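Local coordinates for hypothetical protein yxiM (Bacillus subtilis, PDB 2O14) that is probably an esterase of the GDSL lipolytic family, with a galactose-binding-like domain that binds a manganese ion in the crystal, at residues A[278-283]-A[293-298]; A[317-322]-A[349-354]. All coordinates share one frame; numbering follows the deposited sequence.

Contact 1: A[278-283]-A[293-298]; sequences QGRATD and VNRWYR
Arg295 and Asp283 meet tip to tip in a side-on salt bridge. NE of Arg295 lies 2.8 Å from OD2 of Asp283, and NH2 of Arg295 lies 3.1 Å from OD1 of Asp283. Both oxygens are met on the syn side, though somewhat out of the carboxylate plane. OD2 also accepts a hydrogen bond from the backbone N of Arg280, on the opposite face, and is hydrogen-bonded to OG of Ser292. NE1 of Trp296 donates to the backbone O of Gln278 over 2.8 Å, from above the carbonyl plane (N-H...O angle 136°).

The extended chain of Arg280 crosses that of Arg295 at about a right angle. It lays CD over one guanidinium face, 3.6 Å from NH2 of Arg295. CB of Arg295 covers the rim of one face of the Trp296 ring.

The loop between strand 271-275 and helix 298-307 is thus closed on itself. The Arg280 side chain lies about 6 and 7 Å from those of Asp339 and His342, probably members of the catalytic triad with Ser171. NE of Arg280 is 3.9 Å from NH1 of Arg295. The carboxylate of Asp283 probably offsets part of the repulsion between the two arginines.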
loop_
_atom_site.group_PDB
_atom_site.type_symbol
_atom_site.label_atom_id
_atom_site.label_comp_id
_atom_site.label_asym_id
_atom_site.label_seq_id
_atom_site.Cartn_x
_atom_site.Cartn_y
_atom_site.Cartn_z
ATOM N N GLN A 278 -15.756 -7.912 -4.459
ATOM C CA GLN A 278 -17.157 -7.586 -4.695
ATOM C C GLN A 278 -17.377 -7.346 -6.182
ATOM O O GLN A 278 -16.413 -7.154 -6.934
ATOM C CB GLN A 278 -17.569 -6.355 -3.893
ATOM C CG GLN A 278 -16.425 -5.536 -3.342
ATOM C CD GLN A 278 -15.572 -4.921 -4.418
ATOM O OE1 GLN A 278 -16.083 -4.288 -5.340
ATOM N NE2 GLN A 278 -14.263 -5.092 -4.307
ATOM N N GLY A 279 -18.639 -7.365 -6.606
ATOM C CA GLY A 279 -18.952 -7.168 -8.011
ATOM C C GLY A 279 -19.188 -5.728 -8.422
ATOM O O GLY A 279 -18.717 -4.796 -7.766
ATOM N N ARG A 280 -19.913 -5.547 -9.520
ATOM C CA ARG A 280 -20.221 -4.213 -10.023
ATOM C C ARG A 280 -21.483 -3.659 -9.364
ATOM O O ARG A 280 -22.355 -4.417 -8.930
ATOM C CB ARG A 280 -20.401 -4.248 -11.542
ATOM C CG ARG A 280 -19.117 -4.503 -12.326
ATOM C CD ARG A 280 -19.409 -4.627 -13.816
ATOM N NE ARG A 280 -18.206 -4.857 -14.613
ATOM C CZ ARG A 280 -17.261 -3.945 -14.829
ATOM N NH1 ARG A 280 -17.373 -2.730 -14.307
ATOM N NH2 ARG A 280 -16.205 -4.247 -15.575
ATOM N N ALA A 281 -21.576 -2.333 -9.299
ATOM C CA ALA A 281 -22.720 -1.666 -8.687
ATOM C C ALA A 281 -24.049 -1.989 -9.369
ATOM O O ALA A 281 -25.111 -1.821 -8.776
ATOM C CB ALA A 281 -22.496 -0.157 -8.696
ATOM N N THR A 282 -23.984 -2.456 -10.611
ATOM C CA THR A 282 -25.185 -2.765 -11.377
ATOM C C THR A 282 -25.522 -4.251 -11.519
ATOM O O THR A 282 -26.348 -4.622 -12.356
ATOM C CB THR A 282 -25.086 -2.145 -12.785
ATOM O OG1 THR A 282 -23.850 -2.541 -13.391
ATOM C CG2 THR A 282 -25.130 -0.628 -12.702
ATOM N N ASP A 283 -24.894 -5.100 -10.711
ATOM C CA ASP A 283 -25.167 -6.534 -10.773
ATOM C C ASP A 283 -26.461 -6.895 -10.028
ATOM O O ASP A 283 -26.486 -7.802 -9.191
ATOM C CB ASP A 283 -23.996 -7.331 -10.191
ATOM C CG ASP A 283 -22.729 -7.213 -11.027
ATOM O OD1 ASP A 283 -22.804 -6.734 -12.182
ATOM O OD2 ASP A 283 -21.656 -7.613 -10.526
ATOM N N VAL A 293 -21.736 -13.732 -7.896
ATOM C CA VAL A 293 -21.097 -14.996 -7.534
ATOM C C VAL A 293 -20.114 -15.638 -8.516
ATOM O O VAL A 293 -19.309 -16.478 -8.111
ATOM C CB VAL A 293 -22.162 -16.064 -7.162
ATOM C CG1 VAL A 293 -22.954 -15.600 -5.947
ATOM C CG2 VAL A 293 -23.094 -16.323 -8.348
ATOM N N ASN A 294 -20.164 -15.262 -9.789
ATOM C CA ASN A 294 -19.253 -15.862 -10.765
ATOM C C ASN A 294 -18.196 -14.908 -11.308
ATOM O O ASN A 294 -17.482 -15.243 -12.250
ATOM C CB ASN A 294 -20.044 -16.444 -11.936
ATOM C CG ASN A 294 -21.079 -17.456 -11.488
ATOM O OD1 ASN A 294 -20.745 -18.492 -10.909
ATOM N ND2 ASN A 294 -22.347 -17.156 -11.750
ATOM N N ARG A 295 -18.090 -13.726 -10.715
ATOM C CA ARG A 295 -17.115 -12.743 -11.174
ATOM C C ARG A 295 -15.733 -12.875 -10.544
ATOM O O ARG A 295 -15.564 -13.485 -9.487
ATOM C CB ARG A 295 -17.612 -11.320 -10.899
ATOM C CG ARG A 295 -18.709 -10.806 -11.811
ATOM C CD ARG A 295 -18.909 -9.326 -11.539
ATOM N NE ARG A 295 -19.934 -8.709 -12.376
ATOM C CZ ARG A 295 -19.800 -8.447 -13.671
ATOM N NH1 ARG A 295 -18.675 -8.747 -14.310
ATOM N NH2 ARG A 295 -20.799 -7.865 -14.327
ATOM N N TRP A 296 -14.749 -12.294 -11.225
ATOM C CA TRP A 296 -13.374 -12.243 -10.754
ATOM C C TRP A 296 -12.750 -13.555 -10.260
ATOM O O TRP A 296 -12.084 -13.562 -9.224
ATOM C CB TRP A 296 -13.299 -11.208 -9.631
ATOM C CG TRP A 296 -14.252 -10.038 -9.792
ATOM C CD1 TRP A 296 -15.005 -9.461 -8.809
ATOM C CD2 TRP A 296 -14.488 -9.262 -10.980
ATOM N NE1 TRP A 296 -15.688 -8.372 -9.305
ATOM C CE2 TRP A 296 -15.390 -8.228 -10.633
ATOM C CE3 TRP A 296 -14.022 -9.338 -12.301
ATOM C CZ2 TRP A 296 -15.834 -7.276 -11.560
ATOM C CZ3 TRP A 296 -14.463 -8.388 -13.225
ATOM C CH2 TRP A 296 -15.361 -7.371 -12.848
ATOM N N TYR A 297 -12.947 -14.651 -10.993
ATOM C CA TYR A 297 -12.395 -15.957 -10.607
ATOM C C TYR A 297 -12.727 -16.384 -9.172
ATOM O O TYR A 297 -11.954 -17.111 -8.543
ATOM C CB TYR A 297 -10.867 -15.985 -10.760
ATOM C CG TYR A 297 -10.346 -15.848 -12.176
ATOM C CD1 TYR A 297 -11.083 -16.307 -13.268
ATOM C CD2 TYR A 297 -9.087 -15.296 -12.418
ATOM C CE1 TYR A 297 -10.576 -16.217 -14.565
ATOM C CE2 TYR A 297 -8.571 -15.206 -13.707
ATOM C CZ TYR A 297 -9.319 -15.666 -14.776
ATOM O OH TYR A 297 -8.806 -15.567 -16.053
ATOM N N ARG A 298 -13.872 -15.942 -8.659
ATOM C CA ARG A 298 -14.289 -16.288 -7.300
ATOM C C ARG A 298 -14.171 -17.776 -6.997
ATOM O O ARG A 298 -13.765 -18.164 -5.902
ATOM C CB ARG A 298 -15.733 -15.835 -7.054
ATOM C CG ARG A 298 -16.313 -16.291 -5.719
ATOM C CD ARG A 298 -17.525 -15.464 -5.320
ATOM N NE ARG A 298 -18.142 -15.958 -4.089
ATOM C CZ ARG A 298 -18.935 -17.021 -4.023
ATOM N NH1 ARG A 298 -19.221 -17.707 -5.120
ATOM N NH2 ARG A 298 -19.432 -17.407 -2.859
HETATM O O HOH W 1 -19.408 -7.014 -17.020
#

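Contact 2: A[317-322]-A[349-354]; sequences VLSSAY and DALARL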
loop_
_atom_site.group_PDB
_atom_site.type_symbol
_atom_site.label_atom_id
_atom_site.label_comp_id
_atom_site.label_asym_id
_atom_site.label_seq_id
_atom_site.Cartn_x
_atom_site.Cartn_y
_atom_site.Cartn_z
ATOM N N VAL A 317 -20.166 -12.121 -1.625
ATOM C CA VAL A 317 -21.512 -12.421 -1.160
ATOM C C VAL A 317 -21.973 -11.475 -0.053
ATOM O O VAL A 317 -23.100 -10.975 -0.085
ATOM C CB VAL A 317 -21.606 -13.870 -0.651
ATOM C CG1 VAL A 317 -23.015 -14.149 -0.123
ATOM C CG2 VAL A 317 -21.249 -14.830 -1.776
ATOM N N LEU A 318 -21.107 -11.230 0.922
ATOM C CA LEU A 318 -21.463 -10.340 2.017
ATOM C C LEU A 318 -21.803 -8.950 1.494
ATOM O O LEU A 318 -22.782 -8.347 1.927
ATOM C CB LEU A 318 -20.322 -10.256 3.038
ATOM C CG LEU A 318 -19.980 -11.557 3.774
ATOM C CD1 LEU A 318 -18.712 -11.373 4.608
ATOM C CD2 LEU A 318 -21.148 -11.960 4.663
ATOM N N SER A 319 -21.008 -8.437 0.557
ATOM C CA SER A 319 -21.285 -7.109 0.014
ATOM C C SER A 319 -22.562 -7.114 -0.820
ATOM O O SER A 319 -23.330 -6.153 -0.784
ATOM C CB SER A 319 -20.111 -6.600 -0.835
ATOM O OG SER A 319 -19.935 -7.380 -2.003
ATOM N N SER A 320 -22.790 -8.189 -1.571
ATOM C CA SER A 320 -23.999 -8.286 -2.387
ATOM C C SER A 320 -25.234 -8.271 -1.488
ATOM O O SER A 320 -26.257 -7.676 -1.834
ATOM C CB SER A 320 -23.986 -9.563 -3.236
ATOM O OG SER A 320 -23.126 -9.420 -4.359
ATOM N N ALA A 321 -25.137 -8.923 -0.331
ATOM C CA ALA A 321 -26.255 -8.954 0.607
ATOM C C ALA A 321 -26.536 -7.526 1.080
ATOM O O ALA A 321 -27.691 -7.116 1.204
ATOM C CB ALA A 321 -25.925 -9.856 1.800
ATOM N N TYR A 322 -25.474 -6.765 1.330
ATOM C CA TYR A 322 -25.631 -5.387 1.779
ATOM C C TYR A 322 -26.225 -4.500 0.684
ATOM O O TYR A 322 -27.062 -3.639 0.964
ATOM C CB TYR A 322 -24.288 -4.816 2.234
ATOM C CG TYR A 322 -24.374 -3.387 2.712
ATOM C CD1 TYR A 322 -23.793 -2.351 1.985
ATOM C CD2 TYR A 322 -25.045 -3.067 3.889
ATOM C CE1 TYR A 322 -23.877 -1.029 2.419
ATOM C CE2 TYR A 322 -25.136 -1.749 4.333
ATOM C CZ TYR A 322 -24.548 -0.736 3.592
ATOM O OH TYR A 322 -24.634 0.566 4.033
ATOM N N ASP A 349 -15.642 2.295 2.564
ATOM C CA ASP A 349 -15.832 2.220 4.004
ATOM C C ASP A 349 -16.793 1.103 4.412
ATOM O O ASP A 349 -16.585 0.442 5.429
ATOM C CB ASP A 349 -16.326 3.562 4.538
ATOM C CG ASP A 349 -16.513 3.550 6.034
ATOM O OD1 ASP A 349 -17.556 3.043 6.495
ATOM O OD2 ASP A 349 -15.610 4.029 6.752
ATOM N N ALA A 350 -17.838 0.886 3.620
ATOM C CA ALA A 350 -18.801 -0.169 3.921
ATOM C C ALA A 350 -18.175 -1.544 3.675
ATOM O O ALA A 350 -18.429 -2.498 4.412
ATOM C CB ALA A 350 -20.054 -0.001 3.065
ATOM N N LEU A 351 -17.359 -1.643 2.631
ATOM C CA LEU A 351 -16.694 -2.901 2.314
ATOM C C LEU A 351 -15.740 -3.279 3.446
ATOM O O LEU A 351 -15.680 -4.438 3.858
ATOM C CB LEU A 351 -15.918 -2.781 0.999
ATOM C CG LEU A 351 -16.753 -2.751 -0.286
ATOM C CD1 LEU A 351 -15.862 -2.471 -1.491
ATOM C CD2 LEU A 351 -17.453 -4.083 -0.450
ATOM N N ALA A 352 -15.003 -2.295 3.951
ATOM C CA ALA A 352 -14.059 -2.537 5.036
ATOM C C ALA A 352 -14.818 -2.974 6.282
ATOM O O ALA A 352 -14.393 -3.884 6.991
ATOM C CB ALA A 352 -13.250 -1.269 5.327
ATOM N N ARG A 353 -15.941 -2.309 6.538
ATOM C CA ARG A 353 -16.792 -2.605 7.684
ATOM C C ARG A 353 -17.251 -4.055 7.623
ATOM O O ARG A 353 -17.147 -4.796 8.601
ATOM C CB ARG A 353 -18.002 -1.668 7.670
ATOM C CG ARG A 353 -18.970 -1.840 8.829
ATOM C CD ARG A 353 -20.080 -0.782 8.772
ATOM N NE ARG A 353 -20.929 -0.921 7.590
ATOM C CZ ARG A 353 -21.723 -1.965 7.360
ATOM N NH1 ARG A 353 -21.782 -2.966 8.231
ATOM N NH2 ARG A 353 -22.457 -2.013 6.255
ATOM N N LEU A 354 -17.760 -4.456 6.463
ATOM C CA LEU A 354 -18.226 -5.822 6.268
ATOM C C LEU A 354 -17.096 -6.825 6.460
ATOM O O LEU A 354 -17.283 -7.875 7.080
ATOM C CB LEU A 354 -18.816 -5.985 4.862
ATOM C CG LEU A 354 -20.131 -5.246 4.591
ATOM C CD1 LEU A 354 -20.468 -5.295 3.108
ATOM C CD2 LEU A 354 -21.239 -5.881 5.428
#
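Tyr322 reaches from helix 315-326 to helix 345-361, and Ala350, Arg353 and Leu354 receive it. This is a helix-helix packing in the GDSL (SGNH) hydrolase domain. The segment axes pass 10.1 Å apart, with their directions at 123°.

The Tyr322 side chain can be followed outward. CB points toward the second helix and touches CD1 of Leu354 at 3.9 Å. CG stands anti to the backbone N (chi1 180°). CE1 meets CB of Ala350 at 4.0 Å. CE2 has NH2 of Arg353 above it at 3.3 Å, over one ring face near the rim. That nitrogen also nears CD2, CZ and OH. The guanidinium presents its edge to the ring, and the two planes are 64° apart. The cation-pi attraction is weak at most, since CZ of Arg353 is 5.0 Å from the ring centre. An alanine at Tyr322 would probably leave NH2 of Arg353 without the ring face beneath it and open a gap beside CB of Ala350.

The rest of the packing is apolar. CD1 of Leu354 also rests 3.7 Å from CA of Ser319. The Ser319 hydroxyl is bonded within its own helix, to the backbone O of Leu315 and of Asn316. CB of Ser319 lies 3.7 Å from CD2 of Leu351.

Both contacts are partly buried, with centres about 13 Å apart in the hydrolase domain. Contact 1 holds one loop to itself, whereas contact 2 joins two helices. Their chemistry differs accordingly. The loop is joined by a salt bridge and hydrogen bonds; the helices, whose backbones are already bonded, meet through leucine and alanine methyls and a tyrosine ring. Contact 1 has two partly exposed arginines, contact 2 one. The buried residues of contact 2 are Ser319, Ala350, Leu351 and Leu354. The two regions also touch. Gln278 packs its CB against OG of Ser319 at 3.2 Å and its CG against CD2 of Leu351. At the other segment, Arg298 packs on Val317 and forms a salt bridge with Asp314.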